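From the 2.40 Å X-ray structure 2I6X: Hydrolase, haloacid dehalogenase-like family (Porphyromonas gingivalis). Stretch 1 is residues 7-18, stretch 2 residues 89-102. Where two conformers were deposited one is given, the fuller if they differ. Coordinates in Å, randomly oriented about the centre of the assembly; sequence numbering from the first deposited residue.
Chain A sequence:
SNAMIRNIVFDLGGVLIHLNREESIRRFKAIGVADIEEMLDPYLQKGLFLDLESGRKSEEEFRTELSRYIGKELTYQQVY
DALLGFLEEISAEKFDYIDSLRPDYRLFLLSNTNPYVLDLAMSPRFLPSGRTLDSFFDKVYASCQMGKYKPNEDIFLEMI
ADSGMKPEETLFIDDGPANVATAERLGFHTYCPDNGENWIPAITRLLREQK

Stretch 1 (7-18) NIVFDLGGVLIH
Stretch 2 89-102: EISAEKFDYIDSLR

Contact between residues 7-18 and 89-102 of a haloacid dehalogenase-like hydrolase, burying 595 Å² summed over both sides. Stretch 1 runs as a strand from Asn7 to Phe10 (phi/psi near -125/140), turns through Asp11 to Leu16, and re-enters a strand at Ile17 and His18. Stretch 2 leaves a strand at Glu89 and Ile90, passes Ser91 (-68/96) and enters a helix at Ala92. Strand 7-10 and the helix run nearly antiparallel, at 158°, with axes 11.4 Å apart at closest; CA atoms lie 9.1 Å apart for Ile8 and Leu101 and 9.5 Å for Phe10 and Ile98. The turn is held by Leu12 O, which accepts from Leu16 N (2.8 Å) and Ile17 N (3.0 Å). Gly14 (93/-57) adopts angles at which a CB would jam against the carbonyl O of Gly13.

Ile17 and Ile90 form an antiparallel non-hydrogen-bonded pair (CA to CA 4.5 Å), their side chains sharing one sheet face, where Ile17 CG2 meets Ile90 CG1 at 4.0 Å. His18 and Glu89 form the hydrogen-bonded pair (CA to CA 5.0 Å), side chains on the other face: His18 N donates to Glu89 O (2.9 Å) and Glu89 N to His18 O (3.3 Å). Glu89 O also receives a CA-H...O contact from Ile17 CA (3.2 Å). Ser91 N to Leu16 O (3.1 Å, 159°) extends the backbone bonding to the start of the helix, where Ser91 OG (chi1 t) caps by accepting weakly from Lys94 N (3.4 Å).

Lys94, chi1 m and then t throughout, is extended far enough for NZ to donate to Val15 O (3.0 Å). Water 1 donates to Gly14 O (2.8 Å) and accepts weakly from Lys94 NZ (3.0 Å), adding a bridge to the same turn.

The CA-to-CB bonds of Ile8 and Phe10 point toward the helix, and those of Ile98 and Leu101 toward stretch 1. All four side chains have chi1 m. Ile98 CD1 sits 3.7 Å from the Phe10 ring centroid, 7° off the normal, a CH-pi contact over the face; Leu101 CD1 lies at the ring edge, 4.3 Å from Phe10 CZ, and meets Ile8 CD1 at 3.8 Å. Leu16 (m, t) has the largest covered area: its CD2 approaches Ile98 CD1 to 3.3 Å, while its CD1 lies 4.0 Å from Phe95 CZ. Leu12 (t, p) brings CD1 to the edge of the Phe95 ring, 4.2 Å from Phe95 CZ.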

ATOM      1  N   ASN A   7     -18.533   4.092   1.198  1.00 62.07           N
ATOM      2  CA  ASN A   7     -17.101   4.331   1.169  1.00 61.21           C
ATOM      3  C   ASN A   7     -16.364   3.072   0.718  1.00 60.83           C
ATOM      4  O   ASN A   7     -16.797   1.956   1.011  1.00 60.66           O
ATOM      5  CB  ASN A   7     -16.575   4.754   2.547  1.00 60.70           C
ATOM      6  CG  ASN A   7     -17.585   5.567   3.344  1.00 60.95           C
ATOM      7  OD1 ASN A   7     -17.858   6.731   3.031  1.00 62.59           O
ATOM      8  ND2 ASN A   7     -18.147   4.955   4.379  1.00 57.18           N
ATOM      9  N   ILE A   8     -15.267   3.253  -0.011  1.00 59.47           N
ATOM     10  CA  ILE A   8     -14.474   2.125  -0.424  1.00 59.31           C
ATOM     11  C   ILE A   8     -13.032   2.485  -0.131  1.00 59.36           C
ATOM     12  O   ILE A   8     -12.592   3.577  -0.473  1.00 60.11           O
ATOM     13  CB  ILE A   8     -14.640   1.794  -1.951  1.00 59.61           C
ATOM     14  CG1 ILE A   8     -16.113   1.632  -2.348  1.00 57.96           C
ATOM     15  CG2 ILE A   8     -13.863   0.530  -2.330  1.00 59.62           C
ATOM     16  CD1 ILE A   8     -16.359   2.006  -3.779  1.00 55.93           C
ATOM     17  N   VAL A   9     -12.305   1.557   0.491  1.00 59.12           N
ATOM     18  CA  VAL A   9     -10.912   1.732   0.892  1.00 58.39           C
ATOM     19  C   VAL A   9     -10.105   0.669   0.177  1.00 58.92           C
ATOM     20  O   VAL A   9     -10.471  -0.502   0.200  1.00 59.30           O
ATOM     21  CB  VAL A   9     -10.728   1.533   2.435  1.00 58.57           C
ATOM     22  CG1 VAL A   9      -9.236   1.636   2.829  1.00 57.21           C
ATOM     23  CG2 VAL A   9     -11.556   2.537   3.215  1.00 57.52           C
ATOM     24  N   PHE A  10      -9.010   1.074  -0.460  1.00 59.33           N
ATOM     25  CA  PHE A  10      -8.166   0.166  -1.222  1.00 59.50           C
ATOM     26  C   PHE A  10      -6.797   0.096  -0.595  1.00 60.22           C
ATOM     27  O   PHE A  10      -6.284   1.111  -0.118  1.00 59.94           O
ATOM     28  CB  PHE A  10      -7.983   0.711  -2.643  1.00 59.02           C
ATOM     29  CG  PHE A  10      -9.245   0.778  -3.441  1.00 60.14           C
ATOM     30  CD1 PHE A  10      -9.579  -0.246  -4.332  1.00 59.74           C
ATOM     31  CD2 PHE A  10     -10.094   1.870  -3.333  1.00 59.48           C
ATOM     32  CE1 PHE A  10     -10.752  -0.186  -5.080  1.00 57.90           C
ATOM     33  CE2 PHE A  10     -11.263   1.925  -4.060  1.00 58.15           C
ATOM     34  CZ  PHE A  10     -11.589   0.892  -4.937  1.00 57.65           C
ATOM     35  N   ASP A  11      -6.172  -1.078  -0.625  1.00 61.09           N
ATOM     36  CA  ASP A  11      -4.702  -1.120  -0.455  1.00 62.13           C
ATOM     37  C   ASP A  11      -4.060  -0.742  -1.810  1.00 61.91           C
ATOM     38  O   ASP A  11      -4.726  -0.729  -2.835  1.00 61.78           O
ATOM     39  CB  ASP A  11      -4.269  -2.521  -0.019  1.00 62.42           C
ATOM     40  CG  ASP A  11      -2.837  -2.591   0.481  1.00 66.09           C
ATOM     41  OD1 ASP A  11      -2.157  -1.554   0.712  1.00 69.68           O
ATOM     42  OD2 ASP A  11      -2.377  -3.745   0.635  1.00 74.05           O
ATOM     43  N   LEU A  12      -2.770  -0.444  -1.802  1.00 62.29           N
ATOM     44  CA  LEU A  12      -2.030  -0.113  -2.989  1.00 63.05           C
ATOM     45  C   LEU A  12      -1.353  -1.384  -3.513  1.00 64.02           C
ATOM     46  O   LEU A  12      -1.787  -1.944  -4.536  1.00 65.40           O
ATOM     47  CB  LEU A  12      -0.995   0.980  -2.682  1.00 62.35           C
ATOM     48  CG  LEU A  12      -0.191   1.538  -3.875  1.00 63.40           C
ATOM     49  CD1 LEU A  12      -1.084   2.112  -4.983  1.00 59.19           C
ATOM     50  CD2 LEU A  12       0.791   2.586  -3.366  1.00 63.10           C
ATOM     51  N   GLY A  13      -0.308  -1.837  -2.814  1.00 63.73           N
ATOM     52  CA  GLY A  13       0.394  -3.057  -3.156  1.00 64.17           C
ATOM     53  C   GLY A  13      -0.572  -4.225  -3.116  1.00 65.16           C
ATOM     54  O   GLY A  13      -1.365  -4.361  -2.149  1.00 65.75           O
ATOM     55  N   GLY A  14      -0.524  -5.066  -4.155  1.00 65.19           N
ATOM     56  CA  GLY A  14      -1.352  -6.272  -4.196  1.00 65.45           C
ATOM     57  C   GLY A  14      -2.660  -6.013  -4.917  1.00 65.86           C
ATOM     58  O   GLY A  14      -2.955  -6.634  -5.944  1.00 68.61           O
ATOM     59  N   VAL A  15      -3.401  -5.039  -4.431  1.00 64.24           N
ATOM     60  CA  VAL A  15      -4.687  -4.642  -4.984  1.00 62.83           C
ATOM     61  C   VAL A  15      -4.601  -3.805  -6.301  1.00 61.94           C
ATOM     62  O   VAL A  15      -5.237  -4.129  -7.301  1.00 60.72           O
ATOM     63  CB  VAL A  15      -5.487  -3.892  -3.836  1.00 62.61           C
ATOM     64  CG1 VAL A  15      -6.816  -3.360  -4.329  1.00 61.90           C
ATOM     65  CG2 VAL A  15      -5.679  -4.843  -2.682  1.00 60.23           C
ATOM     66  N   LEU A  16      -3.810  -2.728  -6.286  1.00 61.76           N
ATOM     67  CA  LEU A  16      -3.728  -1.813  -7.424  1.00 60.57           C
ATOM     68  C   LEU A  16      -2.412  -1.983  -8.185  1.00 61.41           C
ATOM     69  O   LEU A  16      -2.346  -1.758  -9.401  1.00 61.20           O
ATOM     70  CB  LEU A  16      -3.897  -0.375  -6.947  1.00 59.87           C
ATOM     71  CG  LEU A  16      -5.223   0.027  -6.281  1.00 59.37           C
ATOM     72  CD1 LEU A  16      -5.158   1.415  -5.594  1.00 57.08           C
ATOM     73  CD2 LEU A  16      -6.335   0.003  -7.327  1.00 56.36           C
ATOM     74  N   ILE A  17      -1.350  -2.363  -7.473  1.00 61.32           N
ATOM     75  CA  ILE A  17      -0.080  -2.626  -8.124  1.00 61.45           C
ATOM     76  C   ILE A  17       0.251  -4.077  -7.830  1.00 61.91           C
ATOM     77  O   ILE A  17       0.394  -4.457  -6.658  1.00 63.54           O
ATOM     78  CB  ILE A  17       1.088  -1.735  -7.570  1.00 61.67           C
ATOM     79  CG1 ILE A  17       0.725  -0.251  -7.589  1.00 60.48           C
ATOM     80  CG2 ILE A  17       2.436  -2.041  -8.311  1.00 61.88           C
ATOM     81  CD1 ILE A  17       1.803   0.631  -6.976  1.00 61.22           C
ATOM     82  N   HIS A  18       0.336  -4.893  -8.882  0.50 61.94           N
ATOM     83  CA  HIS A  18       0.770  -6.290  -8.780  0.50 61.99           C
ATOM     84  C   HIS A  18       2.221  -6.288  -8.334  0.50 61.80           C
ATOM     85  O   HIS A  18       3.045  -5.525  -8.865  0.50 62.06           O
ATOM     86  CB  HIS A  18       0.613  -7.013 -10.138  0.50 61.90           C
ATOM     87  CG  HIS A  18       1.092  -8.440 -10.150  0.50 63.21           C
ATOM     88  ND1 HIS A  18       1.317  -9.138 -11.319  0.50 65.53           N
ATOM     89  CD2 HIS A  18       1.381  -9.302  -9.146  0.50 65.75           C
ATOM     90  CE1 HIS A  18       1.725 -10.363 -11.032  0.50 66.01           C
ATOM     91  NE2 HIS A  18       1.777 -10.486  -9.718  0.50 65.00           N
ATOM     92  N   GLU A  89       3.335  -4.547 -11.955  1.00 68.00           N
ATOM     93  CA  GLU A  89       2.386  -3.822 -12.792  1.00 68.13           C
ATOM     94  C   GLU A  89       1.536  -2.808 -12.040  1.00 66.56           C
ATOM     95  O   GLU A  89       0.816  -3.159 -11.101  1.00 67.60           O
ATOM     96  CB  GLU A  89       1.448  -4.750 -13.576  1.00 68.01           C
ATOM     97  CG  GLU A  89       0.388  -3.910 -14.323  1.00 71.07           C
ATOM     98  CD  GLU A  89      -0.535  -4.679 -15.262  1.00 71.58           C
ATOM     99  OE1 GLU A  89      -1.055  -5.751 -14.870  1.00 77.01           O
ATOM    100  OE2 GLU A  89      -0.769  -4.170 -16.388  1.00 75.18           O
ATOM    101  N   ILE A  90       1.602  -1.561 -12.481  1.00 64.79           N
ATOM    102  CA  ILE A  90       0.700  -0.533 -12.018  1.00 63.36           C
ATOM    103  C   ILE A  90      -0.549  -0.591 -12.910  1.00 63.26           C
ATOM    104  O   ILE A  90      -0.514  -0.206 -14.093  1.00 62.65           O
ATOM    105  CB  ILE A  90       1.412   0.834 -12.011  1.00 63.41           C
ATOM    106  CG1 ILE A  90       2.677   0.743 -11.119  1.00 63.88           C
ATOM    107  CG2 ILE A  90       0.460   1.930 -11.567  1.00 62.34           C
ATOM    108  CD1 ILE A  90       3.752   1.822 -11.327  1.00 62.31           C
ATOM    109  N   SER A  91      -1.642  -1.127 -12.355  1.00 62.98           N
ATOM    110  CA  SER A  91      -2.863  -1.391 -13.131  1.00 62.80           C
ATOM    111  C   SER A  91      -3.579  -0.122 -13.586  1.00 62.82           C
ATOM    112  O   SER A  91      -4.345   0.478 -12.838  1.00 62.69           O
ATOM    113  CB  SER A  91      -3.843  -2.283 -12.363  1.00 62.57           C
ATOM    114  OG  SER A  91      -4.818  -2.800 -13.267  1.00 62.76           O
ATOM    115  N   ALA A  92      -3.296   0.290 -14.809  1.00 62.71           N
ATOM    116  CA  ALA A  92      -4.011   1.389 -15.439  1.00 63.92           C
ATOM    117  C   ALA A  92      -5.540   1.186 -15.395  1.00 64.48           C
ATOM    118  O   ALA A  92      -6.269   2.126 -15.072  1.00 65.00           O
ATOM    119  CB  ALA A  92      -3.534   1.578 -16.909  1.00 63.01           C
ATOM    120  N   GLU A  93      -6.018  -0.025 -15.716  1.00 64.47           N
ATOM    121  CA  GLU A  93      -7.455  -0.274 -15.762  1.00 65.13           C
ATOM    122  C   GLU A  93      -8.149  -0.190 -14.403  1.00 63.84           C
ATOM    123  O   GLU A  93      -9.262   0.310 -14.325  1.00 63.65           O
ATOM    124  CB  GLU A  93      -7.822  -1.538 -16.551  1.00 65.36           C
ATOM    125  CG  GLU A  93      -7.759  -2.896 -15.839  1.00 67.14           C
ATOM    126  CD  GLU A  93      -8.208  -4.047 -16.779  1.00 69.57           C
ATOM    127  OE1 GLU A  93      -9.441  -4.186 -17.035  1.00 72.77           O
ATOM    128  OE2 GLU A  93      -7.322  -4.803 -17.278  1.00 74.79           O
ATOM    129  N   LYS A  94      -7.482  -0.645 -13.342  1.00 62.79           N
ATOM    130  CA  LYS A  94      -8.041  -0.530 -12.002  1.00 62.50           C
ATOM    131  C   LYS A  94      -8.069   0.920 -11.540  1.00 62.58           C
ATOM    132  O   LYS A  94      -9.005   1.327 -10.863  1.00 62.00           O
ATOM    133  CB  LYS A  94      -7.320  -1.426 -11.006  1.00 62.02           C
ATOM    134  CG  LYS A  94      -7.479  -2.913 -11.307  1.00 62.57           C
ATOM    135  CD  LYS A  94      -6.655  -3.718 -10.319  1.00 64.78           C
ATOM    136  CE  LYS A  94      -6.594  -5.203 -10.642  1.00 63.11           C
ATOM    137  NZ  LYS A  94      -5.733  -5.903  -9.632  1.00 63.46           N
ATOM    138  N   PHE A  95      -7.077   1.717 -11.942  1.00 62.61           N
ATOM    139  CA  PHE A  95      -7.143   3.154 -11.646  1.00 62.63           C
ATOM    140  C   PHE A  95      -8.258   3.860 -12.420  1.00 62.62           C
ATOM    141  O   PHE A  95      -8.955   4.708 -11.866  1.00 62.14           O
ATOM    142  CB  PHE A  95      -5.791   3.838 -11.846  1.00 62.12           C
ATOM    143  CG  PHE A  95      -4.883   3.688 -10.677  1.00 62.37           C
ATOM    144  CD1 PHE A  95      -5.066   4.473  -9.530  1.00 63.47           C
ATOM    145  CD2 PHE A  95      -3.872   2.734 -10.684  1.00 62.34           C
ATOM    146  CE1 PHE A  95      -4.212   4.337  -8.406  1.00 62.28           C
ATOM    147  CE2 PHE A  95      -3.027   2.575  -9.567  1.00 62.30           C
ATOM    148  CZ  PHE A  95      -3.197   3.391  -8.430  1.00 62.13           C
ATOM    149  N   ASP A  96      -8.423   3.498 -13.692  1.00 62.47           N
ATOM    150  CA  ASP A  96      -9.550   3.975 -14.477  1.00 63.46           C
ATOM    151  C   ASP A  96     -10.890   3.651 -13.812  1.00 62.91           C
ATOM    152  O   ASP A  96     -11.763   4.514 -13.739  1.00 62.59           O
ATOM    153  CB  ASP A  96      -9.509   3.400 -15.906  1.00 64.47           C
ATOM    154  CG  ASP A  96      -8.557   4.161 -16.808  1.00 67.67           C
ATOM    155  OD1 ASP A  96      -8.122   5.274 -16.420  1.00 72.10           O
ATOM    156  OD2 ASP A  96      -8.242   3.666 -17.907  1.00 71.48           O
ATOM    157  N   TYR A  97     -11.029   2.416 -13.324  1.00 62.33           N
ATOM    158  CA  TYR A  97     -12.249   1.965 -12.685  1.00 62.31           C
ATOM    159  C   TYR A  97     -12.522   2.747 -11.405  1.00 62.69           C
ATOM    160  O   TYR A  97     -13.645   3.146 -11.139  1.00 63.13           O
ATOM    161  CB  TYR A  97     -12.201   0.466 -12.386  1.00 62.05           C
ATOM    162  CG  TYR A  97     -13.397   0.022 -11.589  1.00 61.50           C
ATOM    163  CD1 TYR A  97     -14.692   0.106 -12.129  1.00 62.92           C
ATOM    164  CD2 TYR A  97     -13.253  -0.454 -10.298  1.00 62.70           C
ATOM    165  CE1 TYR A  97     -15.817  -0.276 -11.384  1.00 63.26           C
ATOM    166  CE2 TYR A  97     -14.375  -0.849  -9.531  1.00 62.61           C
ATOM    167  CZ  TYR A  97     -15.647  -0.752 -10.086  1.00 63.15           C
ATOM    168  OH  TYR A  97     -16.743  -1.140  -9.360  1.00 62.79           O
ATOM    169  N   ILE A  98     -11.481   2.955 -10.621  1.00 63.16           N
ATOM    170  CA  ILE A  98     -11.555   3.713  -9.385  1.00 64.11           C
ATOM    171  C   ILE A  98     -11.968   5.136  -9.735  1.00 64.05           C
ATOM    172  O   ILE A  98     -12.782   5.729  -9.064  1.00 64.04           O
ATOM    173  CB  ILE A  98     -10.186   3.654  -8.637  1.00 64.16           C
ATOM    174  CG1 ILE A  98     -10.005   2.288  -7.994  1.00 64.67           C
ATOM    175  CG2 ILE A  98     -10.040   4.711  -7.543  1.00 65.61           C
ATOM    176  CD1 ILE A  98      -8.735   2.223  -7.198  1.00 68.87           C
ATOM    177  N   ASP A  99     -11.419   5.668 -10.814  1.00 64.70           N
ATOM    178  CA  ASP A  99     -11.755   7.011 -11.223  1.00 65.28           C
ATOM    179  C   ASP A  99     -13.245   7.166 -11.545  1.00 64.76           C
ATOM    180  O   ASP A  99     -13.823   8.237 -11.312  1.00 64.71           O
ATOM    181  CB  ASP A  99     -10.915   7.433 -12.420  1.00 66.33           C
ATOM    182  CG  ASP A  99     -11.003   8.923 -12.677  1.00 69.50           C
ATOM    183  OD1 ASP A  99     -11.373   9.311 -13.808  1.00 71.53           O
ATOM    184  OD2 ASP A  99     -10.737   9.706 -11.723  1.00 73.65           O
ATOM    185  N   SER A 100     -13.855   6.100 -12.076  1.00 63.78           N
ATOM    186  CA  SER A 100     -15.287   6.078 -12.361  1.00 62.85           C
ATOM    187  C   SER A 100     -16.133   6.028 -11.095  1.00 62.85           C
ATOM    188  O   SER A 100     -17.305   6.377 -11.121  1.00 62.67           O
ATOM    189  CB  SER A 100     -15.652   4.911 -13.286  1.00 62.64           C
ATOM    190  OG  SER A 100     -15.590   3.670 -12.622  1.00 61.92           O
ATOM    191  N   LEU A 101     -15.534   5.596  -9.986  1.00 62.95           N
ATOM    192  CA  LEU A 101     -16.266   5.434  -8.753  1.00 62.86           C
ATOM    193  C   LEU A 101     -16.424   6.736  -7.988  1.00 63.51           C
ATOM    194  O   LEU A 101     -17.251   6.819  -7.098  1.00 62.72           O
ATOM    195  CB  LEU A 101     -15.579   4.403  -7.869  1.00 62.96           C
ATOM    196  CG  LEU A 101     -15.642   2.948  -8.319  1.00 61.93           C
ATOM    197  CD1 LEU A 101     -14.937   2.094  -7.293  1.00 61.35           C
ATOM    198  CD2 LEU A 101     -17.068   2.502  -8.479  1.00 59.70           C
ATOM    199  N   ARG A 102     -15.642   7.757  -8.333  1.00 64.90           N
ATOM    200  CA  ARG A 102     -15.525   8.938  -7.458  1.00 66.20           C
ATOM    201  C   ARG A 102     -16.793   9.757  -7.264  1.00 66.21           C
ATOM    202  O   ARG A 102     -17.034  10.265  -6.162  1.00 67.37           O
ATOM    203  CB  ARG A 102     -14.372   9.868  -7.848  1.00 66.74           C
ATOM    204  CG  ARG A 102     -14.077  10.926  -6.750  1.00 69.21           C
ATOM    205  CD  ARG A 102     -13.034  10.475  -5.710  1.00 70.64           C
ATOM    206  NE  ARG A 102     -11.751  11.113  -6.005  1.00 73.46           N
ATOM    207  CZ  ARG A 102     -11.157  12.015  -5.231  1.00 74.65           C
ATOM    208  NH1 ARG A 102     -11.701  12.367  -4.074  1.00 75.50           N
ATOM    209  NH2 ARG A 102      -9.997  12.548  -5.598  1.00 75.83           N
TER
HETATM  210  O   HOH W   1      -5.353  -7.507  -7.068  1.00 53.13           O